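PDB 1ZPU: iron transport multicopper oxidase FET3 from Saccharomyces cerevisiae, which oxidises ferrous to ferric iron with reduction of dioxygen to water, using four copper ions, for high-affinity iron uptake, and also oxidises cuprous copper. Local coordinates for residues 218-229 against 295-305; 344-354 against 505-514. All coordinates share one frame; numbering follows the deposited sequence.

From the N terminus, the chain first builds one cupredoxin domain and enters the second before reaching 218-229. Contact 1 then closes a loop of 65 intervening residues, in which the last strands of domain two are laid down, when the linker toward the third domain returns as 295-305 along the edge strand 218-225. Contact 2 opens later, at 344-354 in domain three, and closes 150 residues on, where the C-terminal tail 505-514 comes back over the short helix 348-352. The two loops therefore follow in series, neither enclosing nor crossing the other. Contact 1 and contact 2 lie on opposite sides of the chain's centre, and the nearest atoms of contacts 1 and 2 are about 23 Å apart.

Contact 1 (218-229 against 295-305); sequences ITTEKNVTDMLY and NFLDDFYLQPY. With NAG (2-acetamido-2-deoxy-beta-D-glucopyranose), chain I; NAG (2-acetamido-2-deoxy-beta-D-glucopyranose), chain B.
T219 and Y305 begin the pairing: the amide N of Y305 donates to T219 O at 2.7 Å, while the methyl CG2 of T219 runs alongside Y305 CB. One residue on, T220 forms a single beta bridge with P304, and its OG1 makes a weak contact with Q303 O at 3.0 Å. The same carbonyl accepts from E221 N at 2.7 Å; E221 CG packs on Q303 CB. N223 has CG anti to its backbone N (chi1 -158°), which aims the amide at the loop, and ND2 carries the N-linked sugar. CD1 of L297 and CD1 of L302 approach this amide from the same side, the former 3.7 Å from N223 OD1 and the latter near ND2, and the second sugar lays its C6 over one face of the Y301 ring. T225 meets the L297 side chain at about a right angle, through OG1 and CG2 against CB. M227 O then accepts from L297 N at 3.1 Å. L228 CD2 lies against L297 CD2. Finally Y229 places CB over the F296 ring, 3.7 Å from its centroid, a CH-pi contact, with the two rings oblique at 33°; the Y229 hydroxyl is held by D257 and S200. Salt bridges from D298 and D299 to R406, R436 and R442, on or beside strands 401-406 and 434-436 of the third domain, tie the loop to that domain as well. This is an interdomain linker fastened at both ends to the edge of the second cupredoxin domain, with a glycosylated asparagine between the two attachments.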
loop_
_atom_site.group_PDB
_atom_site.type_symbol
_atom_site.label_atom_id
_atom_site.label_comp_id
_atom_site.label_asym_id
_atom_site.label_seq_id
_atom_site.Cartn_x
_atom_site.Cartn_y
_atom_site.Cartn_z
ATOM N N ILE A 218 -11.497 7.352 3.960
ATOM C CA ILE A 218 -11.940 8.716 4.322
ATOM C C ILE A 218 -13.119 9.170 3.440
ATOM O O ILE A 218 -12.942 9.417 2.239
ATOM C CB ILE A 218 -10.754 9.730 4.189
ATOM C CG1 ILE A 218 -9.583 9.363 5.126
ATOM C CG2 ILE A 218 -11.207 11.190 4.350
ATOM C CD1 ILE A 218 -9.893 9.317 6.630
ATOM N N THR A 219 -14.317 9.263 4.021
ATOM C CA THR A 219 -15.498 9.738 3.276
ATOM C C THR A 219 -15.299 11.166 2.769
ATOM O O THR A 219 -14.829 12.052 3.493
ATOM C CB THR A 219 -16.824 9.710 4.101
ATOM O OG1 THR A 219 -17.038 8.415 4.661
ATOM C CG2 THR A 219 -18.021 10.060 3.223
ATOM N N THR A 220 -15.691 11.385 1.523
ATOM C CA THR A 220 -15.472 12.661 0.875
ATOM C C THR A 220 -16.798 13.334 0.466
ATOM O O THR A 220 -17.847 12.686 0.448
ATOM C CB THR A 220 -14.455 12.495 -0.312
ATOM O OG1 THR A 220 -14.038 13.785 -0.778
ATOM C CG2 THR A 220 -15.049 11.738 -1.468
ATOM N N GLU A 221 -16.751 14.635 0.182
ATOM C CA GLU A 221 -17.864 15.323 -0.483
ATOM C C GLU A 221 -17.901 14.837 -1.918
ATOM O O GLU A 221 -16.846 14.620 -2.535
ATOM C CB GLU A 221 -17.668 16.842 -0.506
ATOM C CG GLU A 221 -17.457 17.511 0.858
ATOM C CD GLU A 221 -18.751 17.786 1.631
ATOM O OE1 GLU A 221 -19.849 17.366 1.182
ATOM O OE2 GLU A 221 -18.655 18.428 2.703
ATOM N N LYS A 222 -19.107 14.679 -2.452
ATOM C CA LYS A 222 -19.313 14.209 -3.825
ATOM C C LYS A 222 -18.444 14.976 -4.832
ATOM O O LYS A 222 -18.558 16.198 -4.930
ATOM C CB LYS A 222 -20.788 14.396 -4.209
ATOM C CG LYS A 222 -21.780 13.737 -3.280
ATOM C CD LYS A 222 -23.075 13.494 -4.009
ATOM C CE LYS A 222 -23.967 12.558 -3.223
ATOM N NZ LYS A 222 -24.921 11.831 -4.103
ATOM N N ASN A 223 -17.576 14.276 -5.562
ATOM C CA ASN A 223 -16.876 14.880 -6.706
ATOM C C ASN A 223 -17.066 14.034 -7.960
ATOM O O ASN A 223 -16.641 12.878 -8.002
ATOM C CB ASN A 223 -15.376 15.093 -6.428
ATOM C CG ASN A 223 -14.724 16.182 -7.336
ATOM O OD1 ASN A 223 -14.859 16.170 -8.570
ATOM N ND2 ASN A 223 -13.972 17.098 -6.699
ATOM N N VAL A 224 -17.698 14.618 -8.976
ATOM C CA VAL A 224 -17.994 13.930 -10.228
ATOM C C VAL A 224 -16.803 13.966 -11.198
ATOM O O VAL A 224 -16.202 15.008 -11.408
ATOM C CB VAL A 224 -19.259 14.534 -10.895
ATOM C CG1 VAL A 224 -19.554 13.849 -12.205
ATOM C CG2 VAL A 224 -20.453 14.410 -9.973
ATOM N N THR A 225 -16.464 12.816 -11.773
ATOM C CA THR A 225 -15.421 12.712 -12.810
ATOM C C THR A 225 -15.788 11.708 -13.894
ATOM O O THR A 225 -16.693 10.880 -13.733
ATOM C CB THR A 225 -14.062 12.150 -12.275
ATOM O OG1 THR A 225 -13.985 12.263 -10.845
ATOM C CG2 THR A 225 -12.852 12.851 -12.965
ATOM N N ASP A 226 -15.029 11.753 -14.980
ATOM C CA ASP A 226 -15.121 10.762 -16.022
ATOM C C ASP A 226 -14.016 9.741 -15.870
ATOM O O ASP A 226 -14.121 8.646 -16.406
ATOM C CB ASP A 226 -14.989 11.430 -17.378
ATOM C CG ASP A 226 -16.101 12.418 -17.646
ATOM O OD1 ASP A 226 -15.860 13.394 -18.396
ATOM O OD2 ASP A 226 -17.215 12.220 -17.100
ATOM N N MET A 227 -12.958 10.087 -15.141
ATOM C CA MET A 227 -11.771 9.237 -15.089
ATOM C C MET A 227 -11.006 9.295 -13.751
ATOM O O MET A 227 -10.863 10.362 -13.142
ATOM C CB MET A 227 -10.843 9.592 -16.255
ATOM C CG MET A 227 -9.753 8.567 -16.496
ATOM S SD MET A 227 -8.680 8.940 -17.888
ATOM C CE MET A 227 -9.854 8.981 -19.231
ATOM N N LEU A 228 -10.510 8.148 -13.296
ATOM C CA LEU A 228 -9.652 8.120 -12.098
ATOM C C LEU A 228 -8.246 7.679 -12.429
ATOM O O LEU A 228 -8.052 6.862 -13.315
ATOM C CB LEU A 228 -10.207 7.188 -11.026
ATOM C CG LEU A 228 -11.612 7.424 -10.481
ATOM C CD1 LEU A 228 -12.057 6.234 -9.648
ATOM C CD2 LEU A 228 -11.686 8.716 -9.671
ATOM N N TYR A 229 -7.268 8.233 -11.720
ATOM C CA TYR A 229 -5.913 7.695 -11.718
ATOM C C TYR A 229 -5.697 7.023 -10.351
ATOM O O TYR A 229 -5.645 7.696 -9.331
ATOM C CB TYR A 229 -4.892 8.809 -11.968
ATOM C CG TYR A 229 -3.440 8.361 -12.033
ATOM C CD1 TYR A 229 -2.877 7.879 -13.220
ATOM C CD2 TYR A 229 -2.632 8.413 -10.900
ATOM C CE1 TYR A 229 -1.550 7.454 -13.272
ATOM C CE2 TYR A 229 -1.310 7.995 -10.940
ATOM C CZ TYR A 229 -0.771 7.524 -12.123
ATOM O OH TYR A 229 0.551 7.124 -12.118
ATOM N N ASN A 295 -7.069 14.275 -17.895
ATOM C CA ASN A 295 -8.142 14.963 -17.171
ATOM C C ASN A 295 -8.785 14.140 -16.071
ATOM O O ASN A 295 -9.916 14.418 -15.664
ATOM C CB ASN A 295 -9.209 15.485 -18.125
ATOM C CG ASN A 295 -8.639 16.381 -19.189
ATOM O OD1 ASN A 295 -7.879 17.302 -18.896
ATOM N ND2 ASN A 295 -8.995 16.112 -20.438
ATOM N N PHE A 296 -8.058 13.145 -15.578
ATOM C CA PHE A 296 -8.504 12.377 -14.420
ATOM C C PHE A 296 -8.578 13.287 -13.196
ATOM O O PHE A 296 -7.891 14.309 -13.133
ATOM C CB PHE A 296 -7.542 11.200 -14.140
ATOM C CG PHE A 296 -6.106 11.622 -13.973
ATOM C CD1 PHE A 296 -5.620 12.007 -12.730
ATOM C CD2 PHE A 296 -5.250 11.666 -15.074
ATOM C CE1 PHE A 296 -4.304 12.411 -12.581
ATOM C CE2 PHE A 296 -3.933 12.077 -14.933
ATOM C CZ PHE A 296 -3.459 12.456 -13.686
ATOM N N LEU A 297 -9.395 12.899 -12.225
ATOM C CA LEU A 297 -9.502 13.606 -10.952
ATOM C C LEU A 297 -8.173 13.699 -10.192
ATOM O O LEU A 297 -7.510 12.702 -9.967
ATOM C CB LEU A 297 -10.528 12.903 -10.065
ATOM C CG LEU A 297 -10.695 13.398 -8.632
ATOM C CD1 LEU A 297 -11.478 14.707 -8.635
ATOM C CD2 LEU A 297 -11.402 12.324 -7.836
ATOM N N ASP A 298 -7.798 14.916 -9.801
ATOM C CA ASP A 298 -6.657 15.113 -8.904
ATOM C C ASP A 298 -7.166 15.041 -7.467
ATOM O O ASP A 298 -7.816 15.971 -6.972
ATOM C CB ASP A 298 -5.928 16.443 -9.172
ATOM C CG ASP A 298 -4.632 16.576 -8.372
ATOM O OD1 ASP A 298 -4.429 15.788 -7.416
ATOM O OD2 ASP A 298 -3.816 17.473 -8.685
ATOM N N ASP A 299 -6.870 13.923 -6.814
ATOM C CA ASP A 299 -7.359 13.637 -5.476
ATOM C C ASP A 299 -6.924 14.664 -4.439
ATOM O O ASP A 299 -7.496 14.714 -3.355
ATOM C CB ASP A 299 -6.951 12.234 -5.046
ATOM C CG ASP A 299 -5.447 12.005 -5.133
ATOM O OD1 ASP A 299 -4.832 12.438 -6.136
ATOM O OD2 ASP A 299 -4.872 11.380 -4.215
ATOM N N PHE A 300 -5.934 15.492 -4.772
ATOM C CA PHE A 300 -5.475 16.562 -3.876
ATOM C C PHE A 300 -6.617 17.526 -3.498
ATOM O O PHE A 300 -6.632 18.077 -2.391
ATOM C CB PHE A 300 -4.297 17.319 -4.510
ATOM C CG PHE A 300 -3.773 18.462 -3.677
ATOM C CD1 PHE A 300 -2.688 18.279 -2.824
ATOM C CD2 PHE A 300 -4.355 19.731 -3.751
ATOM C CE1 PHE A 300 -2.198 19.341 -2.040
ATOM C CE2 PHE A 300 -3.884 20.777 -2.970
ATOM C CZ PHE A 300 -2.799 20.581 -2.113
ATOM N N TYR A 301 -7.574 17.719 -4.405
ATOM C CA TYR A 301 -8.653 18.681 -4.190
ATOM C C TYR A 301 -9.924 18.068 -3.591
ATOM O O TYR A 301 -10.920 18.773 -3.387
ATOM C CB TYR A 301 -8.958 19.422 -5.493
ATOM C CG TYR A 301 -7.812 20.292 -5.968
ATOM C CD1 TYR A 301 -6.945 19.854 -6.974
ATOM C CD2 TYR A 301 -7.591 21.550 -5.412
ATOM C CE1 TYR A 301 -5.891 20.646 -7.413
ATOM C CE2 TYR A 301 -6.543 22.346 -5.839
ATOM C CZ TYR A 301 -5.698 21.888 -6.839
ATOM O OH TYR A 301 -4.659 22.685 -7.262
ATOM N N LEU A 302 -9.886 16.762 -3.316
ATOM C CA LEU A 302 -10.984 16.092 -2.612
ATOM C C LEU A 302 -11.224 16.698 -1.213
ATOM O O LEU A 302 -10.294 17.216 -0.572
ATOM C CB LEU A 302 -10.734 14.596 -2.532
ATOM C CG LEU A 302 -11.439 13.689 -3.552
ATOM C CD1 LEU A 302 -11.911 14.416 -4.812
ATOM C CD2 LEU A 302 -10.532 12.519 -3.892
ATOM N N GLN A 303 -12.478 16.668 -0.759
ATOM C CA GLN A 303 -12.840 17.321 0.501
ATOM C C GLN A 303 -13.473 16.332 1.463
ATOM O O GLN A 303 -14.614 15.908 1.253
ATOM C CB GLN A 303 -13.787 18.482 0.251
ATOM C CG GLN A 303 -13.207 19.543 -0.649
ATOM C CD GLN A 303 -14.240 20.520 -1.147
ATOM O OE1 GLN A 303 -14.215 20.917 -2.306
ATOM N NE2 GLN A 303 -15.161 20.906 -0.278
ATOM N N PRO A 304 -12.724 15.935 2.508
ATOM C CA PRO A 304 -13.226 15.068 3.571
ATOM C C PRO A 304 -14.595 15.485 4.085
ATOM O O PRO A 304 -14.844 16.676 4.276
ATOM C CB PRO A 304 -12.193 15.262 4.674
ATOM C CG PRO A 304 -10.935 15.492 3.933
ATOM C CD PRO A 304 -11.301 16.268 2.708
ATOM N N TYR A 305 -15.474 14.513 4.301
ATOM C CA TYR A 305 -16.800 14.781 4.863
ATOM C C TYR A 305 -16.679 15.305 6.290
ATOM O O TYR A 305 -17.366 16.244 6.666
ATOM C CB TYR A 305 -17.673 13.524 4.822
ATOM C CG TYR A 305 -19.125 13.763 5.177
ATOM C CD1 TYR A 305 -19.989 14.400 4.280
ATOM C CD2 TYR A 305 -19.640 13.341 6.403
ATOM C CE1 TYR A 305 -21.324 14.616 4.598
ATOM C CE2 TYR A 305 -20.969 13.555 6.730
ATOM C CZ TYR A 305 -21.808 14.195 5.826
ATOM O OH TYR A 305 -23.133 14.414 6.157
HETATM C C1 NAG I . -13.710 18.344 -7.392
HETATM C C2 NAG I . -13.598 19.241 -6.165
HETATM C C3 NAG I . -13.076 20.650 -6.516
HETATM C C4 NAG I . -12.075 20.772 -7.676
HETATM C C5 NAG I . -12.085 19.556 -8.619
HETATM C C6 NAG I . -10.723 19.318 -9.262
HETATM C C7 NAG I . -15.275 18.667 -4.383
HETATM C C8 NAG I . -14.397 17.595 -3.777
HETATM N N2 NAG I . -14.896 19.308 -5.504
HETATM O O3 NAG I . -12.457 21.223 -5.386
HETATM O O4 NAG I . -12.420 21.983 -8.348
HETATM O O5 NAG I . -12.413 18.357 -7.944
HETATM O O6 NAG I . -10.580 17.959 -9.622
HETATM O O7 NAG I . -16.340 18.943 -3.833
HETATM C C1 NAG B . -11.379 22.773 -9.016
HETATM C C2 NAG B . -11.363 24.257 -8.560
HETATM C C3 NAG B . -10.078 24.629 -7.776
HETATM C C4 NAG B . -8.780 24.124 -8.427
HETATM C C5 NAG B . -9.108 23.126 -9.540
HETATM C C6 NAG B . -7.898 22.381 -10.104
HETATM C C7 NAG B . -12.640 25.866 -10.056
HETATM C C8 NAG B . -13.097 25.702 -11.519
HETATM N N2 NAG B . -11.533 25.182 -9.698
HETATM O O3 NAG B . -10.137 24.127 -6.455
HETATM O O4 NAG B . -8.034 25.217 -8.920
HETATM O O5 NAG B . -10.067 22.219 -9.020
HETATM O O6 NAG B . -8.266 21.766 -11.325
HETATM O O7 NAG B . -13.275 26.617 -9.280
#

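Contact 2 (344-354 against 505-514); sequences PKVPTLMTVLS and VATEGNAAAN
The C-terminal tail that follows helix 494-502 folds over the entrance and one flank of the short helix 348-352 in the third cupredoxin domain, and V346 is the side chain around which it bends. Its two methyls divide the work: CG1, anti to the backbone N (chi1 -175°), lies against the tail backbone at E508 N and A506 O, whereas CG2 points to A511 N at 3.7 Å and also touches A506 CB. The tail thus curls round an aliphatic branch, meeting it largely with peptide groups. Before it, K345 lays CD beside A511 CB, 4.0 Å away, and its NZ is bound by L521 O farther along the tail. P344 CB approaches the amide ND2 of N510.

At the N-cap position, the CD of P347 touches V505 CG1 at 4.0 Å and also meets A506 O. This helix, in the connection between strands 332-336 and 371-374 of the third cupredoxin domain, has its other side built into the fold: L349 and V352 pack on I484 of helix 481-486, and T348 on V476 and V478 of strand 474-479. On the side facing the tail, M350 crosses T507 at about a right angle, CG meeting OG1 at 3.6 Å. T351 sets CB over G509 CA (3.7 Å), with CG2 directed at N510 N. At the far end the S354 hydroxyl lies 2.8 Å from M350 O and close to E508 O of the tail, the latter so close that its exact geometry is doubtful.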
loop_
_atom_site.group_PDB
_atom_site.type_symbol
_atom_site.label_atom_id
_atom_site.label_comp_id
_atom_site.label_asym_id
_atom_site.label_seq_id
_atom_site.Cartn_x
_atom_site.Cartn_y
_atom_site.Cartn_z
ATOM N N PRO A 344 16.814 -5.083 10.466
ATOM C CA PRO A 344 17.644 -5.338 11.624
ATOM C C PRO A 344 17.584 -6.798 12.103
ATOM O O PRO A 344 16.765 -7.582 11.612
ATOM C CB PRO A 344 17.055 -4.400 12.675
ATOM C CG PRO A 344 15.652 -4.222 12.288
ATOM C CD PRO A 344 15.513 -4.503 10.840
ATOM N N LYS A 345 18.456 -7.147 13.051
ATOM C CA LYS A 345 18.514 -8.505 13.606
ATOM C C LYS A 345 17.367 -8.811 14.575
ATOM O O LYS A 345 17.067 -9.977 14.852
ATOM C CB LYS A 345 19.859 -8.741 14.300
ATOM C CG LYS A 345 20.950 -9.304 13.383
ATOM C CD LYS A 345 22.341 -9.206 14.003
ATOM C CE LYS A 345 23.408 -9.055 12.925
ATOM N NZ LYS A 345 24.508 -8.140 13.376
ATOM N N VAL A 346 16.749 -7.751 15.096
ATOM C CA VAL A 346 15.622 -7.854 16.021
ATOM C C VAL A 346 14.560 -6.835 15.596
ATOM O O VAL A 346 14.885 -5.662 15.393
ATOM C CB VAL A 346 16.050 -7.594 17.504
ATOM C CG1 VAL A 346 14.890 -7.839 18.462
ATOM C CG2 VAL A 346 17.240 -8.462 17.893
ATOM N N PRO A 347 13.291 -7.281 15.475
ATOM C CA PRO A 347 12.179 -6.433 15.039
ATOM C C PRO A 347 12.110 -5.158 15.861
ATOM O O PRO A 347 12.309 -5.214 17.070
ATOM C CB PRO A 347 10.948 -7.287 15.342
ATOM C CG PRO A 347 11.431 -8.683 15.366
ATOM C CD PRO A 347 12.853 -8.660 15.772
ATOM N N THR A 348 11.824 -4.030 15.213
ATOM C CA THR A 348 11.777 -2.731 15.885
ATOM C C THR A 348 10.972 -2.786 17.182
ATOM O O THR A 348 11.496 -2.457 18.251
ATOM C CB THR A 348 11.176 -1.631 14.980
ATOM O OG1 THR A 348 11.738 -1.720 13.667
ATOM C CG2 THR A 348 11.454 -0.245 15.557
ATOM N N LEU A 349 9.714 -3.222 17.078
ATOM C CA LEU A 349 8.819 -3.304 18.237
ATOM C C LEU A 349 9.390 -4.147 19.384
ATOM O O LEU A 349 9.293 -3.768 20.553
ATOM C CB LEU A 349 7.434 -3.810 17.822
ATOM C CG LEU A 349 6.316 -3.930 18.863
ATOM C CD1 LEU A 349 5.962 -2.599 19.495
ATOM C CD2 LEU A 349 5.100 -4.524 18.211
ATOM N N MET A 350 10.006 -5.271 19.040
ATOM C CA MET A 350 10.595 -6.153 20.030
ATOM C C MET A 350 11.695 -5.471 20.849
ATOM O O MET A 350 11.878 -5.788 22.039
ATOM C CB MET A 350 11.098 -7.431 19.360
ATOM C CG MET A 350 10.053 -8.534 19.245
ATOM S SD MET A 350 8.606 -8.135 18.227
ATOM C CE MET A 350 7.929 -9.777 17.960
ATOM N N THR A 351 12.414 -4.530 20.235
ATOM C CA THR A 351 13.456 -3.817 20.982
ATOM C C THR A 351 12.860 -2.718 21.852
ATOM O O THR A 351 13.289 -2.554 22.995
ATOM C CB THR A 351 14.681 -3.320 20.135
ATOM O OG1 THR A 351 14.541 -1.934 19.803
ATOM C CG2 THR A 351 14.887 -4.150 18.879
ATOM N N VAL A 352 11.857 -1.995 21.349
ATOM C CA VAL A 352 11.155 -1.011 22.194
ATOM C C VAL A 352 10.505 -1.655 23.436
ATOM O O VAL A 352 10.523 -1.077 24.533
ATOM C CB VAL A 352 10.160 -0.072 21.411
ATOM C CG1 VAL A 352 10.010 -0.470 19.973
ATOM C CG2 VAL A 352 8.804 0.039 22.114
ATOM N N LEU A 353 9.978 -2.863 23.265
ATOM C CA LEU A 353 9.346 -3.572 24.370
ATOM C C LEU A 353 10.324 -4.216 25.352
ATOM O O LEU A 353 9.897 -4.825 26.338
ATOM C CB LEU A 353 8.350 -4.606 23.851
ATOM C CG LEU A 353 7.103 -3.986 23.222
ATOM C CD1 LEU A 353 6.217 -5.064 22.614
ATOM C CD2 LEU A 353 6.321 -3.136 24.217
ATOM N N SER A 354 11.626 -4.083 25.108
ATOM C CA SER A 354 12.614 -4.654 26.033
ATOM C C SER A 354 13.838 -3.770 26.271
ATOM O O SER A 354 14.837 -4.229 26.816
ATOM C CB SER A 354 13.041 -6.056 25.582
ATOM O OG SER A 354 13.537 -6.027 24.258
ATOM N N VAL A 505 14.451 -16.105 15.484
ATOM C CA VAL A 505 14.667 -14.652 15.481
ATOM C C VAL A 505 14.513 -14.157 16.920
ATOM O O VAL A 505 13.516 -14.467 17.593
ATOM C CB VAL A 505 13.631 -13.917 14.575
ATOM C CG1 VAL A 505 13.721 -12.398 14.744
ATOM C CG2 VAL A 505 13.820 -14.301 13.114
ATOM N N ALA A 506 15.488 -13.390 17.396
ATOM C CA ALA A 506 15.488 -12.954 18.791
ATOM C C ALA A 506 14.439 -11.877 19.086
ATOM O O ALA A 506 13.955 -11.192 18.183
ATOM C CB ALA A 506 16.874 -12.467 19.196
ATOM N N THR A 507 14.096 -11.761 20.369
ATOM C CA THR A 507 13.405 -10.589 20.911
ATOM C C THR A 507 14.285 -9.902 21.978
ATOM O O THR A 507 14.019 -9.975 23.184
ATOM C CB THR A 507 12.025 -10.918 21.487
ATOM O OG1 THR A 507 11.576 -9.783 22.242
ATOM C CG2 THR A 507 12.067 -12.181 22.404
ATOM N N GLU A 508 15.342 -9.240 21.518
ATOM C CA GLU A 508 16.332 -8.641 22.406
ATOM C C GLU A 508 16.353 -7.110 22.311
ATOM O O GLU A 508 15.379 -6.469 22.696
ATOM C CB GLU A 508 17.699 -9.269 22.141
ATOM C CG GLU A 508 17.776 -10.740 22.588
ATOM C CD GLU A 508 19.143 -11.379 22.341
ATOM O OE1 GLU A 508 19.500 -11.584 21.153
ATOM O OE2 GLU A 508 19.849 -11.692 23.337
ATOM N N GLY A 509 17.440 -6.525 21.812
ATOM C CA GLY A 509 17.541 -5.067 21.701
ATOM C C GLY A 509 18.412 -4.625 20.541
ATOM O O GLY A 509 19.395 -3.904 20.725
ATOM N N ASN A 510 18.021 -5.050 19.341
ATOM C CA ASN A 510 18.822 -4.928 18.123
ATOM C C ASN A 510 20.255 -5.482 18.247
ATOM O O ASN A 510 21.138 -4.875 18.882
ATOM C CB ASN A 510 18.816 -3.505 17.590
ATOM C CG ASN A 510 19.335 -3.426 16.177
ATOM O OD1 ASN A 510 20.025 -4.334 15.695
ATOM N ND2 ASN A 510 19.008 -2.336 15.496
ATOM N N ALA A 511 20.463 -6.633 17.601
ATOM C CA ALA A 511 21.663 -7.442 17.739
ATOM C C ALA A 511 21.875 -7.775 19.215
ATOM O O ALA A 511 21.243 -8.705 19.718
ATOM C CB ALA A 511 22.877 -6.747 17.109
ATOM N N ALA A 512 22.694 -6.969 19.905
ATOM C CA ALA A 512 23.257 -7.293 21.235
ATOM C C ALA A 512 22.250 -7.726 22.304
ATOM O O ALA A 512 21.122 -7.237 22.359
ATOM C CB ALA A 512 24.177 -6.142 21.764
ATOM N N ALA A 513 22.711 -8.631 23.167
ATOM C CA ALA A 513 21.875 -9.347 24.132
ATOM C C ALA A 513 21.489 -8.504 25.343
ATOM O O ALA A 513 21.955 -8.776 26.461
ATOM C CB ALA A 513 22.592 -10.638 24.591
ATOM N N ASN A 514 20.643 -7.492 25.126
ATOM C CA ASN A 514 20.193 -6.602 26.214
ATOM C C ASN A 514 21.337 -6.189 27.146
ATOM O O ASN A 514 21.137 -6.076 28.360
ATOM C CB ASN A 514 19.115 -7.300 27.072
ATOM C CG ASN A 514 17.713 -7.220 26.474
ATOM O OD1 ASN A 514 17.526 -6.964 25.271
ATOM N ND2 ASN A 514 16.710 -7.451 27.323
#